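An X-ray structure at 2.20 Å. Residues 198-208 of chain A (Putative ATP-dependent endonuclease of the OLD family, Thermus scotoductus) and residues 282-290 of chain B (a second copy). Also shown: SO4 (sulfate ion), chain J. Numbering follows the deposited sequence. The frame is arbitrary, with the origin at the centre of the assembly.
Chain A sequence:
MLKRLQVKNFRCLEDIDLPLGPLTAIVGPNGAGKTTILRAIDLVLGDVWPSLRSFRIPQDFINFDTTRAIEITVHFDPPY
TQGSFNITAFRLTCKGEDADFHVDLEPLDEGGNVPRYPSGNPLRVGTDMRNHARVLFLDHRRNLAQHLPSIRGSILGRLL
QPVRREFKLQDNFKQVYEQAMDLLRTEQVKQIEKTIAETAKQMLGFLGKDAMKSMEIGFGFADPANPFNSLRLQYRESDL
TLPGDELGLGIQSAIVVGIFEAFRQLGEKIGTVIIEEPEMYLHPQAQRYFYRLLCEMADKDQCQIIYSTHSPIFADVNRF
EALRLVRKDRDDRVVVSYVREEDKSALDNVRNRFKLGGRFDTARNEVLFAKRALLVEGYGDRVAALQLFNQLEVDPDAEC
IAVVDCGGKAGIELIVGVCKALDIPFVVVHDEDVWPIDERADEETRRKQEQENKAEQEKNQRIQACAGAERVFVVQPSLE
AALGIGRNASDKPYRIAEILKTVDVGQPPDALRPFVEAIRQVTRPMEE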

ATOM      1  N   GLU A 198       9.517 -26.043 -18.360  1.00 81.46           N
ATOM      2  CA  GLU A 198      10.929 -26.360 -18.518  1.00 81.05           C
ATOM      3  C   GLU A 198      11.793 -25.178 -18.111  1.00 72.59           C
ATOM      4  O   GLU A 198      12.831 -25.356 -17.468  1.00 77.49           O
ATOM      5  CB  GLU A 198      11.237 -26.781 -19.960  1.00 86.61           C
ATOM      6  CG  GLU A 198      10.678 -28.143 -20.380  1.00102.88           C
ATOM      7  CD  GLU A 198      11.224 -29.307 -19.552  1.00117.17           C
ATOM      8  OE1 GLU A 198      12.168 -29.990 -20.015  1.00123.35           O
ATOM      9  OE2 GLU A 198      10.705 -29.539 -18.437  1.00121.06           O
ATOM     10  N   THR A 199      11.378 -23.965 -18.472  1.00 66.16           N
ATOM     11  CA  THR A 199      12.168 -22.795 -18.119  1.00 70.27           C
ATOM     12  C   THR A 199      12.185 -22.593 -16.612  1.00 77.82           C
ATOM     13  O   THR A 199      13.257 -22.447 -16.007  1.00 73.21           O
ATOM     14  CB  THR A 199      11.622 -21.559 -18.835  1.00 68.65           C
ATOM     15  OG1 THR A 199      11.799 -21.716 -20.245  1.00 72.78           O
ATOM     16  CG2 THR A 199      12.324 -20.298 -18.383  1.00 62.87           C
ATOM     17  N   ALA A 200      11.004 -22.609 -15.983  1.00 72.44           N
ATOM     18  CA  ALA A 200      10.945 -22.515 -14.529  1.00 74.60           C
ATOM     19  C   ALA A 200      11.829 -23.561 -13.854  1.00 77.21           C
ATOM     20  O   ALA A 200      12.499 -23.266 -12.856  1.00 74.41           O
ATOM     21  CB  ALA A 200       9.500 -22.650 -14.054  1.00 66.02           C
ATOM     22  N   LYS A 201      11.844 -24.791 -14.376  1.00 79.31           N
ATOM     23  CA  LYS A 201      12.635 -25.833 -13.725  1.00 84.90           C
ATOM     24  C   LYS A 201      14.120 -25.555 -13.869  1.00 83.91           C
ATOM     25  O   LYS A 201      14.896 -25.819 -12.947  1.00 78.85           O
ATOM     26  CB  LYS A 201      12.292 -27.212 -14.282  1.00 81.07           C
ATOM     27  CG  LYS A 201      11.059 -27.845 -13.653  1.00 87.44           C
ATOM     28  CD  LYS A 201      10.905 -29.277 -14.139  1.00100.14           C
ATOM     29  CE  LYS A 201       9.587 -29.887 -13.683  1.00107.65           C
ATOM     30  NZ  LYS A 201       9.488 -31.308 -14.137  1.00108.49           N
ATOM     31  N   GLN A 202      14.530 -25.012 -15.016  1.00 80.18           N
ATOM     32  CA  GLN A 202      15.920 -24.618 -15.188  1.00 79.55           C
ATOM     33  C   GLN A 202      16.291 -23.477 -14.237  1.00 78.60           C
ATOM     34  O   GLN A 202      17.355 -23.502 -13.610  1.00 76.78           O
ATOM     35  CB  GLN A 202      16.162 -24.232 -16.649  1.00 82.86           C
ATOM     36  CG  GLN A 202      17.579 -23.800 -16.963  1.00 92.34           C
ATOM     37  CD  GLN A 202      17.718 -23.219 -18.357  1.00100.98           C
ATOM     38  OE1 GLN A 202      16.723 -22.982 -19.047  1.00108.84           O
ATOM     39  NE2 GLN A 202      18.957 -22.980 -18.780  1.00 95.80           N
ATOM     40  N   MET A 203      15.421 -22.471 -14.105  1.00 74.84           N
ATOM     41  CA  MET A 203      15.683 -21.424 -13.126  1.00 75.79           C
ATOM     42  C   MET A 203      15.804 -22.005 -11.723  1.00 76.94           C
ATOM     43  O   MET A 203      16.609 -21.531 -10.919  1.00 73.45           O
ATOM     44  CB  MET A 203      14.585 -20.358 -13.148  1.00 73.21           C
ATOM     45  CG  MET A 203      14.364 -19.659 -14.471  1.00 78.31           C
ATOM     46  SD  MET A 203      15.834 -18.973 -15.269  1.00 70.87           S
ATOM     47  CE  MET A 203      16.406 -20.368 -16.210  1.00 62.97           C
ATOM     48  N   LEU A 204      14.989 -23.012 -11.397  1.00 78.57           N
ATOM     49  CA  LEU A 204      15.027 -23.603 -10.064  1.00 77.46           C
ATOM     50  C   LEU A 204      16.243 -24.481  -9.889  1.00 77.33           C
ATOM     51  O   LEU A 204      16.752 -24.615  -8.771  1.00 82.15           O
ATOM     52  CB  LEU A 204      13.762 -24.419  -9.787  1.00 76.54           C
ATOM     53  CG  LEU A 204      12.514 -23.563  -9.533  1.00 74.56           C
ATOM     54  CD1 LEU A 204      11.299 -24.437  -9.287  1.00 73.65           C
ATOM     55  CD2 LEU A 204      12.738 -22.594  -8.369  1.00 66.86           C
ATOM     56  N   GLY A 205      16.726 -25.061 -10.984  1.00 78.42           N
ATOM     57  CA  GLY A 205      17.888 -25.920 -10.909  1.00 75.62           C
ATOM     58  C   GLY A 205      19.130 -25.196 -10.431  1.00 79.03           C
ATOM     59  O   GLY A 205      20.002 -25.808  -9.809  1.00 77.33           O
ATOM     60  N   PHE A 206      19.233 -23.888 -10.721  1.00 77.97           N
ATOM     61  CA  PHE A 206      20.379 -23.106 -10.261  1.00 79.70           C
ATOM     62  C   PHE A 206      20.474 -23.060  -8.739  1.00 81.89           C
ATOM     63  O   PHE A 206      21.554 -22.786  -8.203  1.00 84.52           O
ATOM     64  CB  PHE A 206      20.315 -21.674 -10.791  1.00 73.57           C
ATOM     65  CG  PHE A 206      20.379 -21.565 -12.286  1.00 72.25           C
ATOM     66  CD1 PHE A 206      21.284 -22.313 -13.020  1.00 73.18           C
ATOM     67  CD2 PHE A 206      19.523 -20.678 -12.966  1.00 72.57           C
ATOM     68  CE1 PHE A 206      21.338 -22.198 -14.419  1.00 77.05           C
ATOM     69  CE2 PHE A 206      19.577 -20.546 -14.345  1.00 65.43           C
ATOM     70  CZ  PHE A 206      20.480 -21.316 -15.080  1.00 75.36           C
ATOM     71  N   LEU A 207      19.370 -23.311  -8.032  1.00 82.00           N
ATOM     72  CA  LEU A 207      19.407 -23.379  -6.576  1.00 80.73           C
ATOM     73  C   LEU A 207      20.134 -24.613  -6.054  1.00 87.39           C
ATOM     74  O   LEU A 207      20.406 -24.682  -4.849  1.00 91.75           O
ATOM     75  CB  LEU A 207      17.985 -23.330  -6.033  1.00 73.92           C
ATOM     76  CG  LEU A 207      17.287 -21.994  -6.303  1.00 75.74           C
ATOM     77  CD1 LEU A 207      15.811 -22.076  -5.921  1.00 73.23           C
ATOM     78  CD2 LEU A 207      17.991 -20.851  -5.553  1.00 77.66           C
ATOM     79  N   GLY A 208      20.471 -25.574  -6.921  1.00 89.21           N
ATOM     80  CA  GLY A 208      21.214 -26.755  -6.527  1.00 98.37           C
ATOM     81  C   GLY A 208      20.389 -27.848  -5.892  1.00108.63           C
ATOM     82  O   GLY A 208      20.791 -29.016  -5.947  1.00116.13           O
TER
HETATM   83  S   SO4 J 609      26.707 -17.406  -9.063  1.00196.26           S
HETATM   84  O1  SO4 J 609      26.043 -16.764 -10.195  1.00198.28           O
HETATM   85  O2  SO4 J 609      28.070 -17.774  -9.437  1.00196.68           O
HETATM   86  O3  SO4 J 609      25.974 -18.608  -8.690  1.00197.57           O
HETATM   87  O4  SO4 J 609      26.726 -16.487  -7.929  1.00196.45           O
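Chain B 282-290: LHPQAQRYF

Helices that pack closely often do so where a small residue lets a long, flexible one settle, and this contact between two copies of an OLD-family protein is a compact example. At its centre, Met203(A) lies against Ala286(B), their CA atoms 5.1 Å apart and Met203(A) SD 3.7 Å from Ala286(B) CB. The methionine, with chi1 and chi2 both m, carries its CE over one face of the Tyr289(B) ring, 3.8 Å from the centroid, while its SD approaches Tyr289(B) CD1 at 3.5 Å. Chain B's helix, 284-290, runs roughly against chain A's 198-205: their N-to-C directions differ by 140°, and the axes approach to 8.9 Å.

One turn along, Phe206(A) offers a ring face to Gln285(B), whose CG stands 3.5 Å from the centroid. Beyond it, chain B is extended at His283(B) (phi/psi -56/147), which caps its own helix: Gln285(B) N donates to His283(B) ND1 at 2.9 Å. The capping imidazole receives Phe206(A) CB over its face, 4.0 Å from the centroid, and Leu207(A) CD2 at its edge, 3.8 Å from His283(B) CD2.

No direct hydrogen bond joins the stretches. Instead, water 1 donates to Met203(A) O (3.0 Å) and accepts from His283(B) N (2.8 Å). Away from chain A, Arg288(B) NH2 donates to sulfate O1 at 2.8 Å, a bond within the chain B side alone.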

ATOM      1  N   LEU B 282      14.836 -14.986  -7.246  1.00 68.01           N
ATOM      2  CA  LEU B 282      15.560 -15.726  -8.275  1.00 66.70           C
ATOM      3  C   LEU B 282      17.005 -15.920  -7.848  1.00 67.98           C
ATOM      4  O   LEU B 282      17.623 -15.001  -7.305  1.00 71.80           O
ATOM      5  CB  LEU B 282      15.547 -15.008  -9.626  1.00 62.32           C
ATOM      6  CG  LEU B 282      14.188 -14.964 -10.277  1.00 65.59           C
ATOM      7  CD1 LEU B 282      14.227 -14.034 -11.488  1.00 68.60           C
ATOM      8  CD2 LEU B 282      13.740 -16.399 -10.638  1.00 60.38           C
ATOM      9  N   HIS B 283      17.537 -17.109  -8.108  1.00 67.16           N
ATOM     10  CA  HIS B 283      18.968 -17.301  -7.991  1.00 63.74           C
ATOM     11  C   HIS B 283      19.677 -16.279  -8.875  1.00 67.37           C
ATOM     12  O   HIS B 283      19.155 -15.902  -9.928  1.00 71.78           O
ATOM     13  CB  HIS B 283      19.343 -18.722  -8.414  1.00 64.96           C
ATOM     14  CG  HIS B 283      20.759 -19.095  -8.108  1.00 67.18           C
ATOM     15  ND1 HIS B 283      21.822 -18.682  -8.882  1.00 71.67           N
ATOM     16  CD2 HIS B 283      21.289 -19.848  -7.113  1.00 68.88           C
ATOM     17  CE1 HIS B 283      22.950 -19.150  -8.371  1.00 71.86           C
ATOM     18  NE2 HIS B 283      22.655 -19.868  -7.301  1.00 68.53           N
ATOM     19  N   PRO B 284      20.866 -15.808  -8.469  1.00 66.22           N
ATOM     20  CA  PRO B 284      21.633 -14.904  -9.346  1.00 69.98           C
ATOM     21  C   PRO B 284      21.782 -15.401 -10.785  1.00 76.39           C
ATOM     22  O   PRO B 284      21.738 -14.595 -11.723  1.00 80.60           O
ATOM     23  CB  PRO B 284      22.995 -14.814  -8.636  1.00 68.04           C
ATOM     24  CG  PRO B 284      22.675 -15.041  -7.191  1.00 71.20           C
ATOM     25  CD  PRO B 284      21.503 -15.993  -7.149  1.00 66.25           C
ATOM     26  N   GLN B 285      22.005 -16.702 -10.976  1.00 75.79           N
ATOM     27  CA  GLN B 285      22.099 -17.268 -12.320  1.00 82.88           C
ATOM     28  C   GLN B 285      20.778 -17.120 -13.067  1.00 72.64           C
ATOM     29  O   GLN B 285      20.762 -16.872 -14.276  1.00 71.39           O
ATOM     30  CB  GLN B 285      22.497 -18.742 -12.239  1.00 88.32           C
ATOM     31  CG  GLN B 285      23.229 -19.264 -13.460  1.00101.29           C
ATOM     32  CD  GLN B 285      24.601 -18.622 -13.644  1.00102.28           C
ATOM     33  OE1 GLN B 285      24.982 -17.719 -12.900  1.00 98.41           O
ATOM     34  NE2 GLN B 285      25.346 -19.092 -14.640  1.00102.85           N
ATOM     35  N   ALA B 286      19.661 -17.277 -12.357  1.00 67.31           N
ATOM     36  CA  ALA B 286      18.357 -17.067 -12.975  1.00 68.33           C
ATOM     37  C   ALA B 286      18.106 -15.597 -13.237  1.00 67.85           C
ATOM     38  O   ALA B 286      17.406 -15.253 -14.196  1.00 71.91           O
ATOM     39  CB  ALA B 286      17.241 -17.637 -12.094  1.00 63.54           C
ATOM     40  N   GLN B 287      18.644 -14.724 -12.386  1.00 64.96           N
ATOM     41  CA  GLN B 287      18.533 -13.299 -12.639  1.00 66.85           C
ATOM     42  C   GLN B 287      19.278 -12.933 -13.902  1.00 68.73           C
ATOM     43  O   GLN B 287      18.812 -12.105 -14.694  1.00 68.90           O
ATOM     44  CB  GLN B 287      19.071 -12.511 -11.451  1.00 64.62           C
ATOM     45  CG  GLN B 287      18.313 -12.725 -10.141  1.00 60.38           C
ATOM     46  CD  GLN B 287      19.013 -11.997  -9.004  1.00 66.79           C
ATOM     47  OE1 GLN B 287      19.558 -10.910  -9.199  1.00 63.39           O
ATOM     48  NE2 GLN B 287      19.032 -12.605  -7.827  1.00 67.50           N
ATOM     49  N   ARG B 288      20.417 -13.574 -14.127  1.00 66.54           N
ATOM     50  CA  ARG B 288      21.149 -13.330 -15.357  1.00 70.77           C
ATOM     51  C   ARG B 288      20.360 -13.815 -16.555  1.00 68.79           C
ATOM     52  O   ARG B 288      20.301 -13.137 -17.585  1.00 73.59           O
ATOM     53  CB  ARG B 288      22.523 -13.995 -15.293  1.00 73.34           C
ATOM     54  CG  ARG B 288      23.562 -13.103 -14.649  1.00 74.46           C
ATOM     55  CD  ARG B 288      24.980 -13.733 -14.586  1.00 88.67           C
ATOM     56  NE  ARG B 288      25.281 -14.245 -13.247  1.00 95.68           N
ATOM     57  CZ  ARG B 288      25.822 -13.528 -12.260  1.00101.00           C
ATOM     58  NH1 ARG B 288      26.169 -12.248 -12.444  1.00 95.00           N
ATOM     59  NH2 ARG B 288      26.029 -14.105 -11.084  1.00105.72           N
ATOM     60  N   TYR B 289      19.734 -14.980 -16.435  1.00 69.10           N
ATOM     61  CA  TYR B 289      18.925 -15.490 -17.534  1.00 66.01           C
ATOM     62  C   TYR B 289      17.737 -14.559 -17.818  1.00 65.04           C
ATOM     63  O   TYR B 289      17.483 -14.188 -18.963  1.00 68.04           O
ATOM     64  CB  TYR B 289      18.483 -16.922 -17.197  1.00 69.56           C
ATOM     65  CG  TYR B 289      17.643 -17.573 -18.253  1.00 70.49           C
ATOM     66  CD1 TYR B 289      16.299 -17.297 -18.339  1.00 73.67           C
ATOM     67  CD2 TYR B 289      18.194 -18.465 -19.160  1.00 79.91           C
ATOM     68  CE1 TYR B 289      15.516 -17.872 -19.299  1.00 77.27           C
ATOM     69  CE2 TYR B 289      17.413 -19.059 -20.134  1.00 80.56           C
ATOM     70  CZ  TYR B 289      16.066 -18.745 -20.196  1.00 77.31           C
ATOM     71  OH  TYR B 289      15.242 -19.296 -21.149  1.00 78.46           O
ATOM     72  N   PHE B 290      17.038 -14.120 -16.770  1.00 63.05           N
ATOM     73  CA  PHE B 290      15.889 -13.236 -16.939  1.00 60.28           C
ATOM     74  C   PHE B 290      16.297 -11.901 -17.577  1.00 68.22           C
ATOM     75  O   PHE B 290      15.670 -11.435 -18.541  1.00 67.34           O
ATOM     76  CB  PHE B 290      15.219 -13.036 -15.572  1.00 55.66           C
ATOM     77  CG  PHE B 290      13.814 -12.495 -15.632  1.00 65.63           C
ATOM     78  CD1 PHE B 290      13.058 -12.577 -16.803  1.00 68.03           C
ATOM     79  CD2 PHE B 290      13.246 -11.901 -14.512  1.00 60.99           C
ATOM     80  CE1 PHE B 290      11.770 -12.065 -16.846  1.00 64.53           C
ATOM     81  CE2 PHE B 290      11.951 -11.398 -14.548  1.00 62.16           C
ATOM     82  CZ  PHE B 290      11.216 -11.470 -15.712  1.00 61.89           C
TER
HETATM   83  O   HOH W   1      15.937 -19.151  -9.263  1.00 65.60           O